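Local coordinates for protein glia-derived nexin (PDB 4DY0) that inhibits serine proteases such as thrombin, trypsin and urokinase, binds heparin, and promotes neurite extension by blocking thrombin, at residues A[89-94]-A[164-169]; A[169-174]-A[325-330]. All blocks are in the same frame, centred on the assembly; numbering follows the deposited sequence.

Contact 1 (A[89-94]-A[164-169]); sequences VTVANA and LVNAVY
N93 and N166 face each other as a non-hydrogen-bonded antiparallel pair, yet their side chains supply the link that the backbone lacks at this point. Both amides project from the same face of the sheet and lie side by side, their planes 38° apart. N166 ND2 gives a hydrogen to N93 OD1 at 2.5 Å; the donor sits in the plane of the accepting carbonyl, but the acceptor is tilted out of the N166 amide, so the bond is bent, and its short length should be read with caution. With CG of N166 anti to its backbone N (chi1 173°), ND2 reaches across to strand 90-97, where CG1 of V91 also covers it at 3.8 Å. The remaining amide ends are satisfied elsewhere: Q322 NE2 donates to N166 OD1, and N93 ND2 makes a weak bond to the carbonyl of F115.

The backbone is fully paired in alternation. T90, A92 and A94 each exchange two bonds with Y169, A167 and V165 respectively, as in A92 N to A167 O (2.8 Å) and A167 N to A92 O (2.9 Å). In between, the inward-turned CA-H groups of V91, N93, N166 and V168 lean on the same carbonyls, V168 CA lying 3.3 Å from T90 O. The outward-turned backbone groups of N93 and N166 bond to E118 on one flank and to L321 and K323 on the other.

On the opposite face the alanines A92 and A167 meet, CB to CB at 4.2 Å, and helix 127-141 lies over them through W137 and V138. The asparagine face rests instead on helix 36-47, through M45 and V42. Strands 90-97 and 162-170 are s2A and s3A of serpin β-sheet A, between helix F (127-141) and helix B (36-47).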
ATOM      1  N   VAL A  89       9.040   8.961   0.239  1.00 37.24           N
ATOM      2  CA  VAL A  89       8.095   8.019   0.815  1.00 34.10           C
ATOM      3  C   VAL A  89       8.548   7.635   2.222  1.00 37.41           C
ATOM      4  O   VAL A  89       9.669   7.153   2.407  1.00 41.30           O
ATOM      5  CB  VAL A  89       8.016   6.733  -0.032  1.00 34.31           C
ATOM      6  CG1 VAL A  89       6.944   5.796   0.510  1.00 30.60           C
ATOM      7  CG2 VAL A  89       7.753   7.071  -1.488  1.00 34.87           C
ATOM      8  N   THR A  90       7.688   7.841   3.212  1.00 52.39           N
ATOM      9  CA  THR A  90       8.035   7.477   4.580  1.00 48.44           C
ATOM     10  C   THR A  90       7.414   6.145   4.965  1.00 45.24           C
ATOM     11  O   THR A  90       6.203   5.957   4.839  1.00 43.87           O
ATOM     12  CB  THR A  90       7.600   8.552   5.590  1.00 49.12           C
ATOM     13  OG1 THR A  90       8.144   9.817   5.204  1.00 51.42           O
ATOM     14  CG2 THR A  90       8.101   8.200   6.983  1.00 48.52           C
ATOM     15  N   VAL A  91       8.251   5.227   5.438  1.00 43.72           N
ATOM     16  CA  VAL A  91       7.805   3.891   5.811  1.00 40.88           C
ATOM     17  C   VAL A  91       8.247   3.535   7.224  1.00 41.46           C
ATOM     18  O   VAL A  91       9.419   3.674   7.574  1.00 43.76           O
ATOM     19  CB  VAL A  91       8.354   2.829   4.843  1.00 40.64           C
ATOM     20  CG1 VAL A  91       7.808   1.455   5.201  1.00 38.55           C
ATOM     21  CG2 VAL A  91       7.998   3.193   3.409  1.00 42.20           C
ATOM     22  N   ALA A  92       7.304   3.075   8.035  1.00 39.31           N
ATOM     23  CA  ALA A  92       7.612   2.667   9.396  1.00 37.28           C
ATOM     24  C   ALA A  92       7.222   1.216   9.594  1.00 37.00           C
ATOM     25  O   ALA A  92       6.045   0.862   9.506  1.00 41.76           O
ATOM     26  CB  ALA A  92       6.889   3.552  10.393  1.00 37.60           C
ATOM     27  N   ASN A  93       8.217   0.375   9.855  1.00 36.89           N
ATOM     28  CA  ASN A  93       7.979  -1.042  10.083  1.00 37.23           C
ATOM     29  C   ASN A  93       8.404  -1.459  11.486  1.00 36.97           C
ATOM     30  O   ASN A  93       9.500  -1.131  11.934  1.00 36.58           O
ATOM     31  CB  ASN A  93       8.700  -1.883   9.028  1.00 38.84           C
ATOM     32  CG  ASN A  93       8.048  -1.788   7.662  1.00 41.99           C
ATOM     33  OD1 ASN A  93       6.829  -1.658   7.553  1.00 44.97           O
ATOM     34  ND2 ASN A  93       8.856  -1.856   6.613  1.00 46.38           N
ATOM     35  N   ALA A  94       7.532  -2.183  12.178  1.00 36.63           N
ATOM     36  CA  ALA A  94       7.831  -2.611  13.537  1.00 37.70           C
ATOM     37  C   ALA A  94       7.196  -3.947  13.893  1.00 41.65           C
ATOM     38  O   ALA A  94       6.051  -4.232  13.519  1.00 40.07           O
ATOM     39  CB  ALA A  94       7.404  -1.545  14.535  1.00 40.03           C
ATOM     40  N   LEU A 164       2.379  -7.019  14.212  1.00 33.03           N
ATOM     41  CA  LEU A 164       3.164  -6.370  13.169  1.00 35.19           C
ATOM     42  C   LEU A 164       2.541  -5.044  12.778  1.00 33.80           C
ATOM     43  O   LEU A 164       1.320  -4.911  12.756  1.00 34.50           O
ATOM     44  CB  LEU A 164       3.241  -7.256  11.928  1.00 38.36           C
ATOM     45  CG  LEU A 164       4.433  -8.195  11.792  1.00 41.94           C
ATOM     46  CD1 LEU A 164       5.653  -7.414  11.341  1.00 42.20           C
ATOM     47  CD2 LEU A 164       4.690  -8.927  13.101  1.00 46.33           C
ATOM     48  N   VAL A 165       3.381  -4.067  12.453  1.00 30.71           N
ATOM     49  CA  VAL A 165       2.885  -2.794  11.959  1.00 30.48           C
ATOM     50  C   VAL A 165       3.652  -2.308  10.739  1.00 30.62           C
ATOM     51  O   VAL A 165       4.881  -2.271  10.736  1.00 32.46           O
ATOM     52  CB  VAL A 165       2.932  -1.713  13.039  1.00 32.36           C
ATOM     53  CG1 VAL A 165       2.572  -0.370  12.440  1.00 31.42           C
ATOM     54  CG2 VAL A 165       1.981  -2.062  14.165  1.00 33.64           C
ATOM     55  N   ASN A 166       2.909  -1.943   9.700  1.00 33.75           N
ATOM     56  CA  ASN A 166       3.474  -1.304   8.516  1.00 31.12           C
ATOM     57  C   ASN A 166       2.735  -0.008   8.214  1.00 31.01           C
ATOM     58  O   ASN A 166       1.533  -0.025   7.946  1.00 30.44           O
ATOM     59  CB  ASN A 166       3.386  -2.227   7.305  1.00 30.92           C
ATOM     60  CG  ASN A 166       3.811  -1.540   6.022  1.00 32.15           C
ATOM     61  OD1 ASN A 166       3.098  -1.573   5.019  1.00 33.79           O
ATOM     62  ND2 ASN A 166       4.971  -0.900   6.053  1.00 31.83           N
ATOM     63  N   ALA A 167       3.454   1.112   8.259  1.00 32.51           N
ATOM     64  CA  ALA A 167       2.852   2.417   8.006  1.00 30.05           C
ATOM     65  C   ALA A 167       3.572   3.135   6.877  1.00 31.13           C
ATOM     66  O   ALA A 167       4.800   3.237   6.879  1.00 34.94           O
ATOM     67  CB  ALA A 167       2.874   3.261   9.265  1.00 32.54           C
ATOM     68  N   VAL A 168       2.804   3.633   5.912  1.00 29.64           N
ATOM     69  CA  VAL A 168       3.379   4.324   4.758  1.00 30.57           C
ATOM     70  C   VAL A 168       2.727   5.691   4.537  1.00 29.30           C
ATOM     71  O   VAL A 168       1.500   5.805   4.515  1.00 26.06           O
ATOM     72  CB  VAL A 168       3.241   3.486   3.469  1.00 29.22           C
ATOM     73  CG1 VAL A 168       4.039   4.124   2.339  1.00 31.33           C
ATOM     74  CG2 VAL A 168       3.706   2.060   3.706  1.00 32.25           C
ATOM     75  N   TYR A 169       3.552   6.725   4.382  1.00 30.17           N
ATOM     76  CA  TYR A 169       3.050   8.070   4.093  1.00 30.21           C
ATOM     77  C   TYR A 169       3.752   8.652   2.883  1.00 31.77           C
ATOM     78  O   TYR A 169       4.932   8.388   2.661  1.00 34.82           O
ATOM     79  CB  TYR A 169       3.229   9.017   5.285  1.00 33.33           C
ATOM     80  CG  TYR A 169       2.905  10.452   4.925  1.00 35.16           C
ATOM     81  CD1 TYR A 169       1.601  10.926   4.992  1.00 37.27           C
ATOM     82  CD2 TYR A 169       3.896  11.322   4.486  1.00 37.61           C
ATOM     83  CE1 TYR A 169       1.293  12.230   4.645  1.00 38.39           C
ATOM     84  CE2 TYR A 169       3.600  12.633   4.138  1.00 38.37           C
ATOM     85  CZ  TYR A 169       2.296  13.079   4.220  1.00 40.13           C
ATOM     86  OH  TYR A 169       1.987  14.376   3.876  1.00 45.41           O
TER

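Contact 2 (A[169-174]-A[325-330])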
ATOM      1  N   TYR A 169       3.552   6.725   4.382  1.00 30.17           N
ATOM      2  CA  TYR A 169       3.050   8.070   4.093  1.00 30.21           C
ATOM      3  C   TYR A 169       3.752   8.652   2.883  1.00 31.77           C
ATOM      4  O   TYR A 169       4.932   8.388   2.661  1.00 34.82           O
ATOM      5  CB  TYR A 169       3.229   9.017   5.285  1.00 33.33           C
ATOM      6  CG  TYR A 169       2.905  10.452   4.925  1.00 35.16           C
ATOM      7  CD1 TYR A 169       1.601  10.926   4.992  1.00 37.27           C
ATOM      8  CD2 TYR A 169       3.896  11.322   4.486  1.00 37.61           C
ATOM      9  CE1 TYR A 169       1.293  12.230   4.645  1.00 38.39           C
ATOM     10  CE2 TYR A 169       3.600  12.633   4.138  1.00 38.37           C
ATOM     11  CZ  TYR A 169       2.296  13.079   4.220  1.00 40.13           C
ATOM     12  OH  TYR A 169       1.987  14.376   3.876  1.00 45.41           O
ATOM     13  N   PHE A 170       3.032   9.456   2.106  1.00 31.13           N
ATOM     14  CA  PHE A 170       3.611  10.073   0.922  1.00 30.78           C
ATOM     15  C   PHE A 170       2.820  11.307   0.479  1.00 32.55           C
ATOM     16  O   PHE A 170       1.600  11.385   0.665  1.00 32.66           O
ATOM     17  CB  PHE A 170       3.702   9.043  -0.210  1.00 30.77           C
ATOM     18  CG  PHE A 170       4.238   9.594  -1.503  1.00 30.40           C
ATOM     19  CD1 PHE A 170       5.600   9.748  -1.695  1.00 33.07           C
ATOM     20  CD2 PHE A 170       3.379   9.946  -2.530  1.00 30.62           C
ATOM     21  CE1 PHE A 170       6.099  10.256  -2.888  1.00 33.32           C
ATOM     22  CE2 PHE A 170       3.868  10.454  -3.727  1.00 32.47           C
ATOM     23  CZ  PHE A 170       5.231  10.607  -3.905  1.00 32.49           C
ATOM     24  N   LYS A 171       3.529  12.279  -0.086  1.00 34.25           N
ATOM     25  CA  LYS A 171       2.888  13.427  -0.720  1.00 37.35           C
ATOM     26  C   LYS A 171       3.624  13.812  -1.998  1.00 37.62           C
ATOM     27  O   LYS A 171       3.045  13.802  -3.084  1.00 39.47           O
ATOM     28  CB  LYS A 171       2.805  14.622   0.227  1.00 35.78           C
ATOM     29  CG  LYS A 171       2.057  15.796  -0.377  1.00 36.96           C
ATOM     30  CD  LYS A 171       2.189  17.057   0.452  1.00 38.24           C
ATOM     31  CE  LYS A 171       1.438  18.203  -0.205  1.00 40.00           C
ATOM     32  NZ  LYS A 171       1.429  19.424   0.641  1.00 42.65           N
ATOM     33  N   GLY A 172       4.904  14.144  -1.866  1.00 38.13           N
ATOM     34  CA  GLY A 172       5.740  14.450  -3.026  1.00 38.86           C
ATOM     35  C   GLY A 172       5.360  15.739  -3.732  1.00 35.51           C
ATOM     36  O   GLY A 172       4.485  16.472  -3.277  1.00 37.46           O
ATOM     37  N   LEU A 173       6.026  16.019  -4.846  1.00 31.85           N
ATOM     38  CA  LEU A 173       5.751  17.219  -5.620  1.00 34.51           C
ATOM     39  C   LEU A 173       5.558  16.859  -7.089  1.00 33.35           C
ATOM     40  O   LEU A 173       6.368  16.137  -7.670  1.00 31.14           O
ATOM     41  CB  LEU A 173       6.889  18.234  -5.458  1.00 38.87           C
ATOM     42  CG  LEU A 173       7.055  18.867  -4.070  1.00 44.06           C
ATOM     43  CD1 LEU A 173       8.429  19.508  -3.909  1.00 44.14           C
ATOM     44  CD2 LEU A 173       5.954  19.886  -3.798  1.00 44.81           C
ATOM     45  N   TRP A 174       4.479  17.354  -7.687  1.00 35.14           N
ATOM     46  CA  TRP A 174       4.187  17.039  -9.082  1.00 34.23           C
ATOM     47  C   TRP A 174       5.293  17.564  -9.983  1.00 39.49           C
ATOM     48  O   TRP A 174       5.855  18.634  -9.733  1.00 39.08           O
ATOM     49  CB  TRP A 174       2.852  17.647  -9.522  1.00 33.09           C
ATOM     50  CG  TRP A 174       1.648  17.122  -8.797  1.00 31.85           C
ATOM     51  CD1 TRP A 174       0.772  17.842  -8.030  1.00 31.52           C
ATOM     52  CD2 TRP A 174       1.179  15.768  -8.775  1.00 30.99           C
ATOM     53  NE1 TRP A 174      -0.210  17.019  -7.531  1.00 31.99           N
ATOM     54  CE2 TRP A 174       0.016  15.742  -7.972  1.00 30.34           C
ATOM     55  CE3 TRP A 174       1.628  14.578  -9.352  1.00 28.86           C
ATOM     56  CZ2 TRP A 174      -0.701  14.572  -7.736  1.00 27.78           C
ATOM     57  CZ3 TRP A 174       0.914  13.413  -9.115  1.00 30.46           C
ATOM     58  CH2 TRP A 174      -0.238  13.419  -8.314  1.00 30.06           C
ATOM     59  N   LYS A 325      -1.364   6.389   3.922  1.00 26.89           N
ATOM     60  CA  LYS A 325      -1.873   7.751   3.876  1.00 29.64           C
ATOM     61  C   LYS A 325      -1.157   8.555   2.799  1.00 30.30           C
ATOM     62  O   LYS A 325       0.062   8.706   2.835  1.00 28.90           O
ATOM     63  CB  LYS A 325      -1.704   8.416   5.244  1.00 29.24           C
ATOM     64  CG  LYS A 325      -2.165   9.860   5.316  1.00 36.56           C
ATOM     65  CD  LYS A 325      -2.306  10.297   6.768  1.00 35.16           C
ATOM     66  CE  LYS A 325      -2.651  11.762   6.882  1.00 50.95           C
ATOM     67  NZ  LYS A 325      -2.902  12.145   8.300  1.00 56.22           N
ATOM     68  N   ILE A 326      -1.923   9.050   1.834  1.00 28.87           N
ATOM     69  CA  ILE A 326      -1.374   9.877   0.772  1.00 31.76           C
ATOM     70  C   ILE A 326      -2.189  11.157   0.623  1.00 31.92           C
ATOM     71  O   ILE A 326      -3.417  11.125   0.624  1.00 32.34           O
ATOM     72  CB  ILE A 326      -1.347   9.125  -0.577  1.00 32.22           C
ATOM     73  CG1 ILE A 326      -0.753  10.016  -1.672  1.00 31.60           C
ATOM     74  CG2 ILE A 326      -2.744   8.670  -0.962  1.00 30.53           C
ATOM     75  CD1 ILE A 326      -0.805   9.407  -3.052  1.00 34.51           C
ATOM     76  N   GLU A 327      -1.505  12.289   0.518  1.00 31.12           N
ATOM     77  CA  GLU A 327      -2.189  13.541   0.245  1.00 32.60           C
ATOM     78  C   GLU A 327      -2.041  13.929  -1.221  1.00 31.37           C
ATOM     79  O   GLU A 327      -0.952  13.862  -1.790  1.00 32.58           O
ATOM     80  CB  GLU A 327      -1.680  14.671   1.139  1.00 34.91           C
ATOM     81  CG  GLU A 327      -2.320  16.010   0.793  1.00 44.37           C
ATOM     82  CD  GLU A 327      -1.888  17.140   1.708  1.00 52.76           C
ATOM     83  OE1 GLU A 327      -2.350  18.281   1.493  1.00 49.68           O
ATOM     84  OE2 GLU A 327      -1.094  16.888   2.639  1.00 55.39           O
ATOM     85  N   VAL A 328      -3.150  14.321  -1.831  1.00 30.02           N
ATOM     86  CA  VAL A 328      -3.132  14.793  -3.202  1.00 31.75           C
ATOM     87  C   VAL A 328      -3.443  16.285  -3.215  1.00 32.76           C
ATOM     88  O   VAL A 328      -4.550  16.693  -2.864  1.00 37.28           O
ATOM     89  CB  VAL A 328      -4.148  14.024  -4.061  1.00 28.27           C
ATOM     90  CG1 VAL A 328      -4.163  14.561  -5.476  1.00 27.46           C
ATOM     91  CG2 VAL A 328      -3.809  12.542  -4.053  1.00 31.46           C
ATOM     92  N   SER A 329      -2.462  17.092  -3.608  1.00 40.17           N
ATOM     93  CA  SER A 329      -2.598  18.547  -3.554  1.00 36.62           C
ATOM     94  C   SER A 329      -2.049  19.233  -4.805  1.00 40.80           C
ATOM     95  O   SER A 329      -1.664  18.568  -5.768  1.00 37.92           O
ATOM     96  CB  SER A 329      -1.896  19.093  -2.311  1.00 38.25           C
ATOM     97  OG  SER A 329      -2.255  20.441  -2.067  1.00 44.48           O
ATOM     98  N   GLU A 330      -2.012  20.566  -4.775  1.00 41.65           N
ATOM     99  CA  GLU A 330      -1.538  21.369  -5.903  1.00 41.84           C
ATOM    100  C   GLU A 330      -0.023  21.301  -6.087  1.00 46.02           C
ATOM    101  O   GLU A 330       0.478  21.312  -7.215  1.00 47.43           O
ATOM    102  CB  GLU A 330      -1.939  22.842  -5.727  1.00 41.76           C
ATOM    103  CG  GLU A 330      -3.412  23.152  -5.940  1.00 41.49           C
ATOM    104  CD  GLU A 330      -4.223  23.118  -4.657  1.00 44.04           C
ATOM    105  OE1 GLU A 330      -3.724  22.590  -3.641  1.00 45.39           O
ATOM    106  OE2 GLU A 330      -5.366  23.620  -4.668  1.00 49.90           O
TER
HETATM  107  O   HOH W   1       0.494  13.429  -3.933  1.00 38.26           O
HETATM  108  O   HOH W   2       0.924  19.079   3.141  1.00 42.51           O
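W174 and S329 make the tight end of this contact. The indole NE1 donates to S329 O at 2.8 Å, the carbonyl lying at the ring's edge and in its plane, while E330 O approaches CD1 along the same edge. W174 CG is anti to its own carbonyl carbon (chi1 -63°), which turns the indole across toward 325-330, and CZ2 comes 4.1 Å from V328 CG1. Y227 stacks on the indole and F178 meets it edge-to-face, so its position is fixed from several sides. F170, pointing to the same buried side as I326, brings CD2 to within 4.2 Å of I326 CG1.

These are the parallel strands 3A and 5A of serpin β-sheet A, between which the reactive-centre loop inserts on protease inhibition; W174 marks the so-called breach at the top of the sheet. In this native form the strands are joined by F170 N to K325 O (3.1 Å) and E327 N to F170 O (3.2 Å). Beyond E327 they part, and a water takes over, donating to both K171 O and E327 O.

The other face is looser. K171 and E327, both extended and pointing the same way, run alongside each other, but NZ stays 4.0 Å from OE1, beyond a salt bridge. A second water completes the link, accepting from K171 NZ and donating to E327 OE2. K325 CG lies at the edge of the Y169 ring, in its plane, 3.9 Å from Y169 CD1, while the K325 ammonium turns away to M145 O.

How the contacts relate
Contact 1 closes before contact 2 opens along the chain, and their centres lie 16 Å apart. Strand 162-170 belongs to both: one edge pairs antiparallel with 90-97 and the other parallel with 319-328; contact 2 takes up the C-terminal end of the second pairing, where Y169 is shared. The joint is direct, since V168 O and K325 N are 3.0 Å apart in a probable hydrogen bond and V89 CG2 packs 3.4 Å from F170 CD1. Within β-sheet A, contact 1 thus ties the shared strand to its flanking neighbour, whereas contact 2 lies at the seam that serpins open to admit the reactive-centre loop. Strands 90-97 and 162-170 would probably shift together as that seam opens.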